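PDB 7DNP: secretion activator protein, hypothetical from Brucella abortus bv. 1 str. 9-941, which is probably a peptidoglycan-cleaving muramidase (autolysin) of the type IV secretion system, here captured with a bound muropeptide fragment. Local coordinates for residues Ala7-His12 and Ala85-Ala90; Thr31-Thr36 and Thr59-Ile64. All coordinates share one frame; numbering follows the deposited sequence.

Interaction 1: residues Ala7-His12 and Ala85-Ala90; sequences AKAMPH and ATLDFA
Leu87 overlaps both Ala9 and Met10 through a single methyl, CD2. With CG anti to the backbone N (chi1 170°), the side chain extends from helix 82-93 and presents CD2 to helix 5-17. The methyl CB of Ala9 meets Leu87 CD2 at 4.5 Å. Ala9 adds little bulk, but its CB faces the partner helix directly. Met10 takes a different route. Its CB does not point at the other helix, but the chain bends at its first two torsions (chi2 -45°), which brings SD to 4.3 Å from Leu87 CD2. Leu87 CD2 therefore has a methyl and a sulfur as its neighbours. No hydrogen bond crosses the gap. The Met10 side chain is about 9 Å from the bound muropeptide.

The contact is light. About 75 Å² is buried in all, and the nearest CA atoms, Ala9 and Leu87, are 9.1 Å apart. The three touching residues are nevertheless all buried. Helix 5-17 is kinked here: Pro11 has no N-H, and the N of His12 makes only a weak bond to Ala9 O instead of one to the turn before. The ring of His12 folds back on the same helix, where ND1 makes a weak, bent hydrogen bond of 3.2 Å to Lys8 O (134°).

The next residue on the buried helix is charged. Asp88 OD2 forms salt bridges with Arg138 and Arg158, which probably favour its ionised form inside the protein. Phe89 packs on helices 95-106 and 127-142.

Such a pairing in the glycosyl hydrolase 108 region, with the first helix laid against a central helix that is wrapped by others, is consistent with the helical core of a lysozyme-clan fold.

Interaction 2: residues Thr31-Thr36 and Thr59-Ile64; sequences TNMGIT and TKATDI. With H9U ((2R)-2-[[(2S)-2-[[(2R)-2-[(2R,3S,4R,5R,6S)-5-acetamido-3-[(2S,3R,4R,5S,6R)-3-acetamido-6-(hydroxymethyl)-4,5-bis(oxidanyl)oxan-2-yl]oxy-2-(hydroxymethyl)-6-oxidanyl-oxan-4-yl]oxypropanoyl]amino]propanoyl]amino]pentanedioic acid), chain B.
Ala61 meets the hairpin first, its CB touched by two side chains from directions roughly at right angles. Met33 CE touches it at 3.8 Å, because the thioether chain bends at its last torsion (chi3 -76°) and lays its end over the helix. Ile35 CG1 approaches the same Ala61 CB at 4.1 Å. One turn further along the helix, Ile64 closes the contact. Its CG2 is anti to the backbone N and meets Ile35 CD1 at 3.7 Å, the two branched chains crossing at a slant. All these contacts are apolar, and about 175 Å² is buried.

The hairpin serves the ligand as well as the helix. Asn32 to Ile35 form a type I' turn, and Gly34 sits in it at positive phi, with the ligand close by. Gly34 O accepts a 2.7 Å hydrogen bond from O08, the hydroxymethyl oxygen of the muramyl sugar. Thr36 N gives a nearly straight bond (164°) to the acetamido oxygen O12 of the other sugar, at 3.2 Å. The methyl C41 of that acetamido group lies 4.0 Å from Ile35 CD1.

Helix 58-70 thus packs on the turn and on Ile35 of the hairpin, with Tyr65 OH bonded to Met33 O. Phe14 of helix 5-17 touches Met33 and Ala61, and Trp43 of helix 37-44 packs on Ile64.

In the fold
Interaction 2 is nested inside the chain loop that interaction 1 closes. The order is 7-12, 31-36, 59-64, 85-90, all within the glycosyl hydrolase 108 range. The two contacts do not touch. Their centres are 13 Å apart and their nearest atoms about 6 Å. Interaction 1 lies near the centre of the chain and joins two helices, whereas interaction 2 packs the tip of the hairpin, Met33 and Ile35, on helix 58-70. That helix and helix 82-93 follow each other in the chain. Both helices also reach the muropeptide, through Tyr69 and through Ile91, His92 and Ser93. The elements joined by interaction 2, together with helix 82-93 of interaction 1, line the muropeptide site.

Interaction 1: residues Ala7-His12 and Ala85-Ala90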
ATOM      1  N   ALA A   7       4.286 -12.721  -2.915  1.00 16.27           N
ATOM      2  CA  ALA A   7       5.444 -13.098  -3.720  1.00 18.70           C
ATOM      3  C   ALA A   7       5.357 -12.558  -5.142  1.00 20.18           C
ATOM      4  O   ALA A   7       6.391 -12.343  -5.785  1.00 20.19           O
ATOM      5  CB  ALA A   7       5.588 -14.617  -3.747  1.00 16.82           C
ATOM      6  N   LYS A   8       4.144 -12.344  -5.654  1.00 18.57           N
ATOM      7  CA  LYS A   8       3.988 -11.816  -7.004  1.00 22.02           C
ATOM      8  C   LYS A   8       4.114 -10.300  -7.027  1.00 20.24           C
ATOM      9  O   LYS A   8       4.675  -9.737  -7.973  1.00 23.17           O
ATOM     10  CB  LYS A   8       2.635 -12.235  -7.584  1.00 22.43           C
ATOM     11  CG  LYS A   8       2.567 -13.661  -8.106  1.00 28.13           C
ATOM     12  CD  LYS A   8       1.170 -13.970  -8.638  1.00 29.63           C
ATOM     13  CE  LYS A   8       1.216 -14.906  -9.840  1.00 39.03           C
ATOM     14  NZ  LYS A   8       1.538 -16.307  -9.446  1.00 41.78           N
ATOM     15  N   ALA A   9       3.601  -9.623  -5.998  1.00 19.56           N
ATOM     16  CA  ALA A   9       3.536  -8.167  -6.019  1.00 19.24           C
ATOM     17  C   ALA A   9       4.855  -7.520  -5.609  1.00 21.50           C
ATOM     18  O   ALA A   9       5.274  -6.527  -6.213  1.00 21.00           O
ATOM     19  CB  ALA A   9       2.409  -7.687  -5.104  1.00 22.89           C
ATOM     20  N   MET A  10       5.517  -8.059  -4.586  1.00 20.04           N
ATOM     21  CA  MET A  10       6.678  -7.376  -4.019  1.00 18.71           C
ATOM     22  C   MET A  10       7.825  -7.156  -5.001  1.00 19.85           C
ATOM     23  O   MET A  10       8.473  -6.099  -4.912  1.00 19.38           O
ATOM     24  CB  MET A  10       7.169  -8.133  -2.778  1.00 18.96           C
ATOM     25  CG  MET A  10       6.302  -7.930  -1.553  1.00 17.59           C
ATOM     26  SD  MET A  10       5.822  -6.213  -1.242  1.00 22.68           S
ATOM     27  CE  MET A  10       7.427  -5.442  -1.023  1.00 21.47           C
ATOM     28  N   PRO A  11       8.148  -8.072  -5.925  1.00 20.53           N
ATOM     29  CA  PRO A  11       9.182  -7.733  -6.918  1.00 20.45           C
ATOM     30  C   PRO A  11       8.852  -6.478  -7.711  1.00 25.32           C
ATOM     31  O   PRO A  11       9.754  -5.686  -8.012  1.00 24.44           O
ATOM     32  CB  PRO A  11       9.234  -8.984  -7.807  1.00 20.75           C
ATOM     33  CG  PRO A  11       8.805 -10.082  -6.909  1.00 21.19           C
ATOM     34  CD  PRO A  11       7.742  -9.485  -6.034  1.00 19.76           C
ATOM     35  N   HIS A  12       7.575  -6.261  -8.035  1.00 28.12           N
ATOM     36  CA  HIS A  12       7.186  -5.030  -8.715  1.00 30.89           C
ATOM     37  C   HIS A  12       7.368  -3.810  -7.822  1.00 27.50           C
ATOM     38  O   HIS A  12       7.707  -2.730  -8.315  1.00 29.03           O
ATOM     39  CB  HIS A  12       5.735  -5.120  -9.193  1.00 27.97           C
ATOM     40  CG  HIS A  12       5.527  -6.115 -10.289  1.00 34.04           C
ATOM     41  ND1 HIS A  12       4.894  -7.324 -10.088  1.00 36.57           N
ATOM     42  CD2 HIS A  12       5.880  -6.088 -11.596  1.00 32.84           C
ATOM     43  CE1 HIS A  12       4.861  -7.996 -11.224  1.00 32.66           C
ATOM     44  NE2 HIS A  12       5.453  -7.268 -12.156  1.00 37.31           N
ATOM     45  N   ALA A  85      -4.299  -3.959  -4.532  1.00 15.12           N
ATOM     46  CA  ALA A  85      -4.745  -2.570  -4.515  1.00 16.16           C
ATOM     47  C   ALA A  85      -4.657  -1.981  -3.113  1.00 15.95           C
ATOM     48  O   ALA A  85      -4.270  -0.821  -2.940  1.00 17.63           O
ATOM     49  CB  ALA A  85      -6.179  -2.472  -5.036  1.00 16.39           C
ATOM     50  N   THR A  86      -5.021  -2.768  -2.100  1.00 15.92           N
ATOM     51  CA  THR A  86      -4.979  -2.282  -0.727  1.00 15.03           C
ATOM     52  C   THR A  86      -3.544  -2.169  -0.228  1.00 15.85           C
ATOM     53  O   THR A  86      -3.202  -1.218   0.488  1.00 16.17           O
ATOM     54  CB  THR A  86      -5.802  -3.210   0.162  1.00 18.57           C
ATOM     55  OG1 THR A  86      -7.129  -3.309  -0.373  1.00 19.96           O
ATOM     56  CG2 THR A  86      -5.868  -2.680   1.587  1.00 13.84           C
ATOM     57  N   LEU A  87      -2.686  -3.116  -0.616  1.00 15.47           N
ATOM     58  CA  LEU A  87      -1.284  -3.079  -0.201  1.00 17.44           C
ATOM     59  C   LEU A  87      -0.580  -1.829  -0.716  1.00 15.87           C
ATOM     60  O   LEU A  87       0.137  -1.155   0.035  1.00 16.12           O
ATOM     61  CB  LEU A  87      -0.559  -4.334  -0.686  1.00 18.13           C
ATOM     62  CG  LEU A  87       0.967  -4.341  -0.548  1.00 16.52           C
ATOM     63  CD1 LEU A  87       1.387  -4.319   0.912  1.00 13.76           C
ATOM     64  CD2 LEU A  87       1.561  -5.548  -1.267  1.00 20.00           C
ATOM     65  N   ASP A  88      -0.751  -1.506  -1.998  1.00 16.43           N
ATOM     66  CA  ASP A  88      -0.038  -0.345  -2.523  1.00 16.02           C
ATOM     67  C   ASP A  88      -0.521   0.944  -1.873  1.00 16.29           C
ATOM     68  O   ASP A  88       0.292   1.812  -1.532  1.00 15.60           O
ATOM     69  CB  ASP A  88      -0.173  -0.245  -4.038  1.00 16.16           C
ATOM     70  CG  ASP A  88       0.715   0.844  -4.606  1.00 18.01           C
ATOM     71  OD1 ASP A  88       1.929   0.600  -4.736  1.00 21.12           O
ATOM     72  OD2 ASP A  88       0.211   1.956  -4.878  1.00 21.95           O
ATOM     73  N   PHE A  89      -1.838   1.094  -1.706  1.00 14.23           N
ATOM     74  CA  PHE A  89      -2.385   2.219  -0.953  1.00 16.16           C
ATOM     75  C   PHE A  89      -1.782   2.266   0.449  1.00 16.43           C
ATOM     76  O   PHE A  89      -1.371   3.331   0.927  1.00 12.63           O
ATOM     77  CB  PHE A  89      -3.915   2.094  -0.911  1.00 15.03           C
ATOM     78  CG  PHE A  89      -4.656   3.374  -0.591  1.00 16.77           C
ATOM     79  CD1 PHE A  89      -3.999   4.504  -0.129  1.00 13.83           C
ATOM     80  CD2 PHE A  89      -6.037   3.425  -0.739  1.00 13.58           C
ATOM     81  CE1 PHE A  89      -4.701   5.663   0.169  1.00 13.94           C
ATOM     82  CE2 PHE A  89      -6.744   4.580  -0.444  1.00 15.58           C
ATOM     83  CZ  PHE A  89      -6.072   5.704   0.011  1.00 18.18           C
ATOM     84  N   ALA A  90      -1.678   1.105   1.102  1.00 17.81           N
ATOM     85  CA  ALA A  90      -1.080   1.045   2.432  1.00 15.41           C
ATOM     86  C   ALA A  90       0.378   1.478   2.408  1.00 14.81           C
ATOM     87  O   ALA A  90       0.842   2.166   3.323  1.00 15.37           O
ATOM     88  CB  ALA A  90      -1.204  -0.368   3.004  1.00 16.45           C
TER

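Interaction 2: residues Thr31-Thr36 and Thr59-Ile64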
ATOM      1  N   THR A  31      14.157   7.836   1.645  1.00 23.02           N
ATOM      2  CA  THR A  31      13.653   6.473   1.620  1.00 20.82           C
ATOM      3  C   THR A  31      14.693   5.543   1.007  1.00 21.68           C
ATOM      4  O   THR A  31      15.537   5.957   0.207  1.00 24.68           O
ATOM      5  CB  THR A  31      12.352   6.357   0.814  1.00 24.74           C
ATOM      6  OG1 THR A  31      12.616   6.683  -0.555  1.00 23.19           O
ATOM      7  CG2 THR A  31      11.282   7.297   1.360  1.00 22.16           C
ATOM      8  N   ASN A  32      14.614   4.270   1.390  1.00 18.48           N
ATOM      9  CA  ASN A  32      15.386   3.204   0.763  1.00 21.66           C
ATOM     10  C   ASN A  32      14.434   2.065   0.437  1.00 19.87           C
ATOM     11  O   ASN A  32      13.786   1.520   1.336  1.00 15.23           O
ATOM     12  CB  ASN A  32      16.520   2.719   1.670  1.00 20.32           C
ATOM     13  CG  ASN A  32      17.582   1.945   0.907  1.00 20.40           C
ATOM     14  OD1 ASN A  32      17.356   1.512  -0.223  1.00 19.08           O
ATOM     15  ND2 ASN A  32      18.750   1.777   1.518  1.00 22.22           N
ATOM     16  N   MET A  33      14.349   1.713  -0.848  1.00 17.64           N
ATOM     17  CA  MET A  33      13.386   0.722  -1.328  1.00 19.58           C
ATOM     18  C   MET A  33      11.967   1.085  -0.900  1.00 20.84           C
ATOM     19  O   MET A  33      11.134   0.213  -0.633  1.00 19.90           O
ATOM     20  CB  MET A  33      13.761  -0.684  -0.853  1.00 16.70           C
ATOM     21  CG  MET A  33      15.160  -1.100  -1.267  1.00 16.19           C
ATOM     22  SD  MET A  33      15.810  -2.455  -0.287  1.00 22.36           S
ATOM     23  CE  MET A  33      16.227  -1.596   1.234  1.00 16.73           C
ATOM     24  N   GLY A  34      11.688   2.387  -0.821  1.00 21.24           N
ATOM     25  CA  GLY A  34      10.387   2.881  -0.431  1.00 17.79           C
ATOM     26  C   GLY A  34      10.176   3.042   1.060  1.00 18.16           C
ATOM     27  O   GLY A  34       9.158   3.618   1.464  1.00 20.75           O
ATOM     28  N   ILE A  35      11.099   2.566   1.889  1.00 20.39           N
ATOM     29  CA  ILE A  35      10.947   2.611   3.340  1.00 19.63           C
ATOM     30  C   ILE A  35      11.407   3.972   3.850  1.00 18.72           C
ATOM     31  O   ILE A  35      12.552   4.375   3.620  1.00 20.06           O
ATOM     32  CB  ILE A  35      11.736   1.477   4.009  1.00 18.86           C
ATOM     33  CG1 ILE A  35      11.306   0.124   3.439  1.00 20.02           C
ATOM     34  CG2 ILE A  35      11.550   1.515   5.520  1.00 18.51           C
ATOM     35  CD1 ILE A  35       9.926  -0.300   3.876  1.00 19.63           C
ATOM     36  N   THR A  36      10.522   4.675   4.560  1.00 19.09           N
ATOM     37  CA  THR A  36      10.854   5.990   5.087  1.00 16.26           C
ATOM     38  C   THR A  36      11.544   5.872   6.440  1.00 19.59           C
ATOM     39  O   THR A  36      11.600   4.802   7.056  1.00 18.51           O
ATOM     40  CB  THR A  36       9.610   6.863   5.242  1.00 20.88           C
ATOM     41  OG1 THR A  36       8.834   6.394   6.355  1.00 16.83           O
ATOM     42  CG2 THR A  36       8.767   6.835   3.976  1.00 19.73           C
ATOM     43  N   THR A  59      16.422  -7.563   3.047  1.00 19.34           N
ATOM     44  CA  THR A  59      15.755  -8.508   3.936  1.00 19.63           C
ATOM     45  C   THR A  59      14.911  -7.783   4.976  1.00 18.66           C
ATOM     46  O   THR A  59      13.756  -8.149   5.219  1.00 18.70           O
ATOM     47  CB  THR A  59      16.779  -9.412   4.623  1.00 27.73           C
ATOM     48  OG1 THR A  59      17.372 -10.280   3.655  1.00 28.24           O
ATOM     49  CG2 THR A  59      16.107 -10.263   5.705  1.00 25.50           C
ATOM     50  N   LYS A  60      15.471  -6.746   5.606  1.00 18.80           N
ATOM     51  CA  LYS A  60      14.693  -6.014   6.600  1.00 18.40           C
ATOM     52  C   LYS A  60      13.551  -5.248   5.945  1.00 18.23           C
ATOM     53  O   LYS A  60      12.444  -5.195   6.492  1.00 16.57           O
ATOM     54  CB  LYS A  60      15.585  -5.068   7.403  1.00 18.49           C
ATOM     55  CG  LYS A  60      14.854  -4.437   8.590  1.00 21.55           C
ATOM     56  CD  LYS A  60      15.740  -3.488   9.375  1.00 22.05           C
ATOM     57  CE  LYS A  60      16.563  -4.223  10.413  1.00 24.33           C
ATOM     58  NZ  LYS A  60      17.242  -3.256  11.319  1.00 26.15           N
ATOM     59  N   ALA A  61      13.798  -4.645   4.777  1.00 17.47           N
ATOM     60  CA  ALA A  61      12.717  -3.988   4.046  1.00 18.67           C
ATOM     61  C   ALA A  61      11.591  -4.965   3.739  1.00 15.26           C
ATOM     62  O   ALA A  61      10.409  -4.625   3.865  1.00 15.72           O
ATOM     63  CB  ALA A  61      13.251  -3.364   2.756  1.00 18.66           C
ATOM     64  N   THR A  62      11.941  -6.196   3.357  1.00 16.54           N
ATOM     65  CA  THR A  62      10.917  -7.196   3.069  1.00 20.06           C
ATOM     66  C   THR A  62      10.135  -7.566   4.325  1.00 15.50           C
ATOM     67  O   THR A  62       8.908  -7.715   4.272  1.00 17.66           O
ATOM     68  CB  THR A  62      11.551  -8.435   2.433  1.00 18.43           C
ATOM     69  OG1 THR A  62      12.279  -8.048   1.259  1.00 18.53           O
ATOM     70  CG2 THR A  62      10.484  -9.446   2.039  1.00 17.56           C
ATOM     71  N   ASP A  63      10.815  -7.716   5.464  1.00 15.95           N
ATOM     72  CA  ASP A  63      10.093  -8.000   6.703  1.00 18.13           C
ATOM     73  C   ASP A  63       9.159  -6.854   7.065  1.00 16.19           C
ATOM     74  O   ASP A  63       8.048  -7.076   7.559  1.00 18.61           O
ATOM     75  CB  ASP A  63      11.067  -8.259   7.852  1.00 16.21           C
ATOM     76  CG  ASP A  63      11.942  -9.476   7.626  1.00 21.77           C
ATOM     77  OD1 ASP A  63      11.502 -10.426   6.947  1.00 20.57           O
ATOM     78  OD2 ASP A  63      13.078  -9.480   8.142  1.00 22.40           O
ATOM     79  N   ILE A  64       9.599  -5.616   6.831  1.00 15.77           N
ATOM     80  CA  ILE A  64       8.769  -4.457   7.135  1.00 16.61           C
ATOM     81  C   ILE A  64       7.534  -4.434   6.249  1.00 15.43           C
ATOM     82  O   ILE A  64       6.418  -4.204   6.726  1.00 17.45           O
ATOM     83  CB  ILE A  64       9.588  -3.163   6.990  1.00 15.87           C
ATOM     84  CG1 ILE A  64      10.624  -3.066   8.118  1.00 16.23           C
ATOM     85  CG2 ILE A  64       8.663  -1.953   6.960  1.00 15.62           C
ATOM     86  CD1 ILE A  64      11.682  -2.010   7.881  1.00 19.48           C
TER
HETATM   87  C22 H9U B 201       5.707   7.106   1.112  1.00 24.08           C
HETATM   88  C24 H9U B 201       5.866   8.826  -0.626  1.00 27.61           C
HETATM   89  C26 H9U B 201       6.731   6.263   0.324  1.00 25.47           C
HETATM   90  C28 H9U B 201       6.976   8.029  -1.330  1.00 27.33           C
HETATM   91  C23 H9U B 201       5.835   8.554   0.827  1.00 28.19           C
HETATM   92  C25 H9U B 201       4.752   6.505   3.190  1.00 25.00           C
HETATM   93  C27 H9U B 201       5.055   5.427   4.260  1.00 21.55           C
HETATM   94  C29 H9U B 201       3.855   5.143   5.080  1.00 23.07           C
HETATM   95  C30 H9U B 201       3.259   6.366   5.649  1.00 24.46           C
HETATM   96  C31 H9U B 201       2.912   7.346   4.518  1.00 26.32           C
HETATM   97  C32 H9U B 201       4.721  10.558   1.792  1.00 29.84           C
HETATM   98  C33 H9U B 201       6.369   4.812   0.396  1.00 25.61           C
HETATM   99  C34 H9U B 201       2.248   8.577   5.058  1.00 26.74           C
HETATM  100  C35 H9U B 201       5.194  10.951  -1.833  1.00 33.66           C
HETATM  101  C36 H9U B 201       3.344  11.133   1.481  1.00 30.57           C
HETATM  102  C37 H9U B 201       6.679   3.415   3.831  1.00 23.21           C
HETATM  103  C38 H9U B 201       5.055  10.730   3.265  1.00 29.52           C
HETATM  104  C39 H9U B 201       0.982  10.744   0.670  1.00 29.49           C
HETATM  105  C40 H9U B 201       5.415  12.423  -2.168  1.00 28.95           C
HETATM  106  C41 H9U B 201       6.916   2.132   3.037  1.00 19.27           C
HETATM  107  C42 H9U B 201       0.196  10.717   1.976  1.00 31.70           C
HETATM  108  C43 H9U B 201      -0.441  11.902   4.138  1.00 34.90           C
HETATM  109  C44 H9U B 201       0.299   9.843  -0.341  1.00 24.95           C
HETATM  110  C45 H9U B 201       0.515  11.508   5.256  1.00 40.71           C
HETATM  111  C46 H9U B 201      -0.940  13.311   4.420  1.00 36.18           C
HETATM  112  C47 H9U B 201      -2.194  13.290   5.294  1.00 40.97           C
HETATM  113  C48 H9U B 201      -2.728  14.699   5.538  1.00 46.13           C
HETATM  114  N18 H9U B 201       6.098  10.268  -0.939  1.00 28.43           N
HETATM  115  N19 H9U B 201       5.451   4.156   3.574  1.00 20.83           N
HETATM  116  N20 H9U B 201       2.306  10.228   0.973  1.00 29.43           N
HETATM  117  N21 H9U B 201       0.278  11.877   2.871  1.00 33.11           N
HETATM  118  O01 H9U B 201       5.907   6.886   2.528  1.00 27.42           O
HETATM  119  O02 H9U B 201       6.806   6.596  -1.103  1.00 27.02           O
HETATM  120  O03 H9U B 201       4.132   7.699   3.787  1.00 26.00           O
HETATM  121  O04 H9U B 201       4.644   9.191   1.445  1.00 29.58           O
HETATM  122  O05 H9U B 201       8.194   8.407  -0.830  1.00 35.44           O
HETATM  123  O06 H9U B 201       4.186   4.199   6.170  1.00 21.28           O
HETATM  124  O07 H9U B 201       2.057   6.036   6.370  1.00 20.72           O
HETATM  125  O08 H9U B 201       7.266   4.130  -0.440  1.00 25.30           O
HETATM  126  O09 H9U B 201       3.120   9.225   5.941  1.00 31.15           O
HETATM  127  O10 H9U B 201       4.275  10.371  -2.311  1.00 31.54           O
HETATM  128  O11 H9U B 201       3.117  12.285   1.637  1.00 31.52           O
HETATM  129  O12 H9U B 201       7.483   3.776   4.632  1.00 19.17           O
HETATM  130  O13 H9U B 201      -0.451   9.759   2.251  1.00 31.67           O
HETATM  131  O14 H9U B 201       0.087  10.847   6.241  1.00 45.81           O
HETATM  132  O15 H9U B 201       1.728  11.846   5.192  1.00 33.19           O
HETATM  133  O16 H9U B 201      -2.143  15.686   5.015  1.00 44.39           O
HETATM  134  O17 H9U B 201      -3.748  14.865   6.260  1.00 50.66           O